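Local coordinates for protein methyl-coenzyme M reductase subunit beta (Methanosarcina barkeri, PDB 1E6Y) that forms part of the methyl-coenzyme M reductase complex, which uses coenzyme B to cleave methyl-coenzyme M reductively and release methane, with nickel coenzyme F430 as cofactor, at residues Gly343-Lys348 / His381-Ala386; Leu237-Leu242 / Ala303-Leu308. All blocks are in the same frame, centred on the assembly; numbering follows the deposited sequence.

Interaction 1. Residues Gly343-Lys348 / His381-Ala386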
loop_
_atom_site.group_PDB
_atom_site.type_symbol
_atom_site.label_atom_id
_atom_site.label_comp_id
_atom_site.label_asym_id
_atom_site.label_seq_id
_atom_site.Cartn_x
_atom_site.Cartn_y
_atom_site.Cartn_z
ATOM N N GLY E 343 1.904 36.049 0.836
ATOM C CA GLY E 343 2.314 35.623 -0.489
ATOM C C GLY E 343 1.247 34.780 -1.158
ATOM O O GLY E 343 0.170 34.553 -0.594
ATOM N N CYS E 344 1.551 34.294 -2.358
ATOM C CA CYS E 344 0.586 33.539 -3.144
ATOM C C CYS E 344 0.110 32.289 -2.409
ATOM O O CYS E 344 0.905 31.571 -1.801
ATOM C CB CYS E 344 1.182 33.144 -4.492
ATOM S SG CYS E 344 -0.011 32.338 -5.578
ATOM N N ASP E 345 -1.204 32.090 -2.409
ATOM C CA ASP E 345 -1.845 30.973 -1.720
ATOM C C ASP E 345 -1.615 31.052 -0.209
ATOM O O ASP E 345 -1.656 30.039 0.493
ATOM C CB ASP E 345 -1.329 29.639 -2.277
ATOM C CG ASP E 345 -2.414 28.575 -2.376
ATOM O OD1 ASP E 345 -3.575 28.836 -2.006
ATOM O OD2 ASP E 345 -2.097 27.460 -2.823
ATOM N N TYR E 346 -1.368 32.270 0.275
ATOM C CA TYR E 346 -1.278 32.573 1.703
ATOM C C TYR E 346 -0.233 31.723 2.419
ATOM O O TYR E 346 -0.441 31.267 3.546
ATOM C CB TYR E 346 -2.660 32.428 2.354
ATOM C CG TYR E 346 -3.755 33.055 1.520
ATOM C CD1 TYR E 346 -3.690 34.403 1.165
ATOM C CD2 TYR E 346 -4.746 32.268 0.932
ATOM C CE1 TYR E 346 -4.565 34.944 0.235
ATOM C CE2 TYR E 346 -5.632 32.802 0.002
ATOM C CZ TYR E 346 -5.530 34.140 -0.347
ATOM O OH TYR E 346 -6.360 34.667 -1.309
ATOM N N GLY E 347 0.921 31.581 1.773
ATOM C CA GLY E 347 2.017 30.828 2.346
ATOM C C GLY E 347 2.269 29.500 1.657
ATOM O O GLY E 347 3.368 28.960 1.755
ATOM N N LYS E 348 1.278 28.984 0.934
ATOM C CA LYS E 348 1.359 27.622 0.410
ATOM C C LYS E 348 2.253 27.467 -0.815
ATOM O O LYS E 348 2.798 26.386 -1.046
ATOM C CB LYS E 348 -0.038 27.069 0.113
ATOM C CG LYS E 348 -0.907 26.916 1.355
ATOM C CD LYS E 348 -1.682 25.611 1.354
ATOM C CE LYS E 348 -2.951 25.717 0.530
ATOM N NZ LYS E 348 -4.079 26.303 1.305
ATOM N N HIS E 381 0.897 20.793 -2.561
ATOM C CA HIS E 381 0.293 21.551 -1.468
ATOM C C HIS E 381 -0.412 22.832 -1.880
ATOM O O HIS E 381 -1.516 23.112 -1.409
ATOM C CB HIS E 381 1.347 21.837 -0.409
ATOM C CG HIS E 381 2.128 20.624 -0.019
ATOM N ND1 HIS E 381 1.593 19.625 0.772
ATOM C CD2 HIS E 381 3.320 20.161 -0.451
ATOM C CE1 HIS E 381 2.424 18.603 0.800
ATOM N NE2 HIS E 381 3.482 18.898 0.067
ATOM N N SER E 382 0.201 23.587 -2.787
ATOM C CA SER E 382 -0.427 24.790 -3.320
ATOM C C SER E 382 -1.574 24.425 -4.256
ATOM O O SER E 382 -1.533 23.401 -4.940
ATOM C CB SER E 382 0.601 25.645 -4.065
ATOM O OG SER E 382 -0.011 26.792 -4.635
ATOM N N ARG E 383 -2.610 25.256 -4.258
ATOM C CA ARG E 383 -3.796 25.011 -5.091
ATOM C C ARG E 383 -3.592 25.360 -6.548
ATOM O O ARG E 383 -4.318 26.190 -7.140
ATOM C CB ARG E 383 -4.980 25.730 -4.446
ATOM C CG ARG E 383 -5.341 25.192 -3.068
ATOM C CD ARG E 383 -6.494 25.962 -2.464
ATOM N NE ARG E 383 -5.982 27.288 -2.022
ATOM C CZ ARG E 383 -6.815 28.120 -1.413
ATOM N NH1 ARG E 383 -6.255 29.286 -1.034
ATOM N NH2 ARG E 383 -8.094 27.905 -1.179
ATOM N N GLY E 384 -2.599 24.711 -7.149
ATOM C CA GLY E 384 -2.381 24.819 -8.579
ATOM C C GLY E 384 -1.458 25.942 -9.007
ATOM O O GLY E 384 -1.212 26.106 -10.200
ATOM N N PHE E 385 -0.909 26.688 -8.050
ATOM C CA PHE E 385 -0.149 27.898 -8.374
ATOM C C PHE E 385 1.361 27.672 -8.455
ATOM O O PHE E 385 2.107 28.583 -8.820
ATOM C CB PHE E 385 -0.454 29.006 -7.359
ATOM C CG PHE E 385 -1.914 29.353 -7.256
ATOM C CD1 PHE E 385 -2.574 29.286 -6.031
ATOM C CD2 PHE E 385 -2.643 29.703 -8.391
ATOM C CE1 PHE E 385 -3.938 29.561 -5.935
ATOM C CE2 PHE E 385 -4.010 29.979 -8.306
ATOM C CZ PHE E 385 -4.658 29.907 -7.075
ATOM N N ALA E 386 1.805 26.453 -8.157
ATOM C CA ALA E 386 3.234 26.151 -8.112
ATOM C C ALA E 386 3.711 25.372 -9.340
ATOM O O ALA E 386 4.685 25.755 -9.989
ATOM C CB ALA E 386 3.564 25.378 -6.835
#
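A buried salt bridge, reinforced by two further hydrogen bonds, joins the loop leading into helix 348-358 to the loop that precedes helix 387-395. All four bonds converge on the carboxylate of Asp-345. Its OD1 accepts both NE and NH1 of Arg-383, each at 2.9 Å; the carboxylate and guanidinium planes lie only 6° apart, so the ion pair is nearly flat. Its OD2 takes the backbone N of Arg-383 at 2.7 Å on the syn lone pair, and Ser-382 OG at 2.8 Å on the anti one. One residue thus meets the acid through main chain and side chain; the latter bends at chi3 (-74°), consistent with its folding back to the carboxylate. Replacing Asp-345 by an alanine would remove both carboxylate oxygens and would probably leave the buried Arg-383 charge less well compensated. Phe-385 turns its ring edge to the carboxylate, the planes 84° apart, while Cys-344 SG sits obliquely 4.5 Å from the ring centroid. Over one guanidinium face lies Lys-348 NZ, 4.0 Å from Arg-383 NE; NZ has its own salt bridge, to an acidic side chain of another protein chain. Two cations so near one carboxylate would probably favour its ionised form.

Interaction 2. Residues Leu237-Leu242 / Ala303-Leu308; sequences LAYQGL and AAVGTL
Two nearly parallel helices pack here, the C-terminal end of helix 228-241 against helix 296-318, with segment axes 8.1 Å apart at closest approach and crossing at -18°. Gln-240 has by far the most surface buried, followed by Val-305 and Leu-308. The CA atoms of Gln-240 and Val-305 come within 4.5 Å, a close backbone approach made beside the small residue Ala-304, whose CB packs against Gln-240 CB. With CG anti to the backbone N and the chain extended beyond it, the glutamine runs across Ala-304. Leu-308 CD2 lies 3.2 Å from Gln-240 O and also touches Gln-240 CG. Val-305 CG2 reaches the other helix next to Tyr-239, touching its CB at 3.4 Å, whereas the tyrosine ring leads away from the contact. Helix 247-255 adds Leu-248, which touches both Val-305 and Leu-308, and Cys-389 of helix 387-395 packs on Gln-240 and Leu-308, so the pair is packed on by two further helices. The polar tip of Gln-240 is bound as well: NE2 donates to Ala-304 O at 3.0 Å, a bent bond (138° at the hydrogen) with the donor 46° out of the carbonyl plane, and that oxygen also accepts the helical N-H of Leu-308.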
loop_
_atom_site.group_PDB
_atom_site.type_symbol
_atom_site.label_atom_id
_atom_site.label_comp_id
_atom_site.label_asym_id
_atom_site.label_seq_id
_atom_site.Cartn_x
_atom_site.Cartn_y
_atom_site.Cartn_z
ATOM N N LEU E 237 -6.149 31.148 -12.442
ATOM C CA LEU E 237 -6.087 30.573 -13.784
ATOM C C LEU E 237 -5.958 31.650 -14.862
ATOM O O LEU E 237 -5.088 31.564 -15.731
ATOM C CB LEU E 237 -7.331 29.718 -14.056
ATOM C CG LEU E 237 -7.482 29.137 -15.467
ATOM C CD1 LEU E 237 -6.336 28.190 -15.780
ATOM C CD2 LEU E 237 -8.804 28.411 -15.575
ATOM N N ALA E 238 -6.813 32.667 -14.794
ATOM C CA ALA E 238 -6.824 33.728 -15.798
ATOM C C ALA E 238 -5.503 34.494 -15.833
ATOM O O ALA E 238 -4.893 34.646 -16.893
ATOM C CB ALA E 238 -7.976 34.689 -15.531
ATOM N N TYR E 239 -5.041 34.929 -14.664
ATOM C CA TYR E 239 -3.867 35.788 -14.578
ATOM C C TYR E 239 -2.541 35.033 -14.679
ATOM O O TYR E 239 -1.694 35.372 -15.509
ATOM C CB TYR E 239 -3.918 36.613 -13.290
ATOM C CG TYR E 239 -4.841 37.803 -13.384
ATOM C CD1 TYR E 239 -6.177 37.706 -12.997
ATOM C CD2 TYR E 239 -4.394 39.012 -13.915
ATOM C CE1 TYR E 239 -7.051 38.785 -13.140
ATOM C CE2 TYR E 239 -5.256 40.096 -14.065
ATOM C CZ TYR E 239 -6.582 39.975 -13.678
ATOM O OH TYR E 239 -7.442 41.041 -13.847
ATOM N N GLN E 240 -2.361 34.009 -13.851
ATOM C CA GLN E 240 -1.132 33.224 -13.900
ATOM C C GLN E 240 -1.093 32.294 -15.110
ATOM O O GLN E 240 -0.077 32.211 -15.803
ATOM C CB GLN E 240 -0.955 32.403 -12.621
ATOM C CG GLN E 240 0.408 31.730 -12.516
ATOM C CD GLN E 240 0.488 30.746 -11.368
ATOM O OE1 GLN E 240 -0.318 29.819 -11.270
ATOM N NE2 GLN E 240 1.477 30.929 -10.500
ATOM N N GLY E 241 -2.206 31.614 -15.371
ATOM C CA GLY E 241 -2.217 30.597 -16.405
ATOM C C GLY E 241 -2.378 31.118 -17.820
ATOM O O GLY E 241 -1.735 30.618 -18.745
ATOM N N LEU E 242 -3.238 32.117 -17.995
ATOM C CA LEU E 242 -3.664 32.518 -19.330
ATOM C C LEU E 242 -3.279 33.955 -19.680
ATOM O O LEU E 242 -3.850 34.550 -20.600
ATOM C CB LEU E 242 -5.177 32.320 -19.468
ATOM C CG LEU E 242 -5.676 30.888 -19.225
ATOM C CD1 LEU E 242 -7.194 30.830 -19.361
ATOM C CD2 LEU E 242 -5.012 29.930 -20.214
ATOM N N ALA E 303 0.060 37.911 -6.856
ATOM C CA ALA E 303 1.181 37.141 -6.330
ATOM C C ALA E 303 1.448 35.895 -7.173
ATOM O O ALA E 303 2.597 35.501 -7.363
ATOM C CB ALA E 303 0.915 36.752 -4.881
ATOM N N ALA E 304 0.382 35.300 -7.704
ATOM C CA ALA E 304 0.498 34.137 -8.580
ATOM C C ALA E 304 1.223 34.502 -9.878
ATOM O O ALA E 304 2.145 33.802 -10.302
ATOM C CB ALA E 304 -0.888 33.573 -8.883
ATOM N N VAL E 305 0.837 35.628 -10.471
ATOM C CA VAL E 305 1.495 36.129 -11.675
ATOM C C VAL E 305 2.961 36.441 -11.393
ATOM O O VAL E 305 3.840 36.044 -12.156
ATOM C CB VAL E 305 0.791 37.403 -12.209
ATOM C CG1 VAL E 305 1.622 38.053 -13.310
ATOM C CG2 VAL E 305 -0.572 37.047 -12.741
ATOM N N GLY E 306 3.214 37.109 -10.270
ATOM C CA GLY E 306 4.575 37.446 -9.894
ATOM C C GLY E 306 5.459 36.228 -9.707
ATOM O O GLY E 306 6.634 36.248 -10.069
ATOM N N THR E 307 4.888 35.168 -9.141
ATOM C CA THR E 307 5.603 33.914 -8.921
ATOM C C THR E 307 6.058 33.300 -10.248
ATOM O O THR E 307 7.207 32.871 -10.381
ATOM C CB THR E 307 4.711 32.896 -8.162
ATOM O OG1 THR E 307 4.346 33.436 -6.885
ATOM C CG2 THR E 307 5.446 31.578 -7.956
ATOM N N LEU E 308 5.162 33.281 -11.232
ATOM C CA LEU E 308 5.494 32.744 -12.549
ATOM C C LEU E 308 6.407 33.691 -13.328
ATOM O O LEU E 308 7.351 33.249 -13.984
ATOM C CB LEU E 308 4.221 32.463 -13.350
ATOM C CG LEU E 308 4.409 31.877 -14.755
ATOM C CD1 LEU E 308 5.241 30.602 -14.700
ATOM C CD2 LEU E 308 3.047 31.599 -15.369
#

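Overall arrangement
Interactions 1 and 2 are neighbours, a pair of loops beside a pair of helices, with centres 11 Å apart. Gln-240 of interaction 2 bridges them: besides its bond across the helices, NE2 lies 3.0 Å from Phe-385 O of interaction 1, a probable hydrogen bond. A second junction is apolar, where Cys-344 SG packs on Ala-304 CA at 3.5 Å. Along the chain the two follow in series, 237-242 with 303-308 closing before 343-348 with 381-386 opens. Interaction 1 is nearer the active site: the side chain of His-381 is about 9 Å from bound coenzyme B, and the 32 residues between its segments include the coenzyme-binding Tyr-364 and Gly-366. Interaction 2 lies away from these sites.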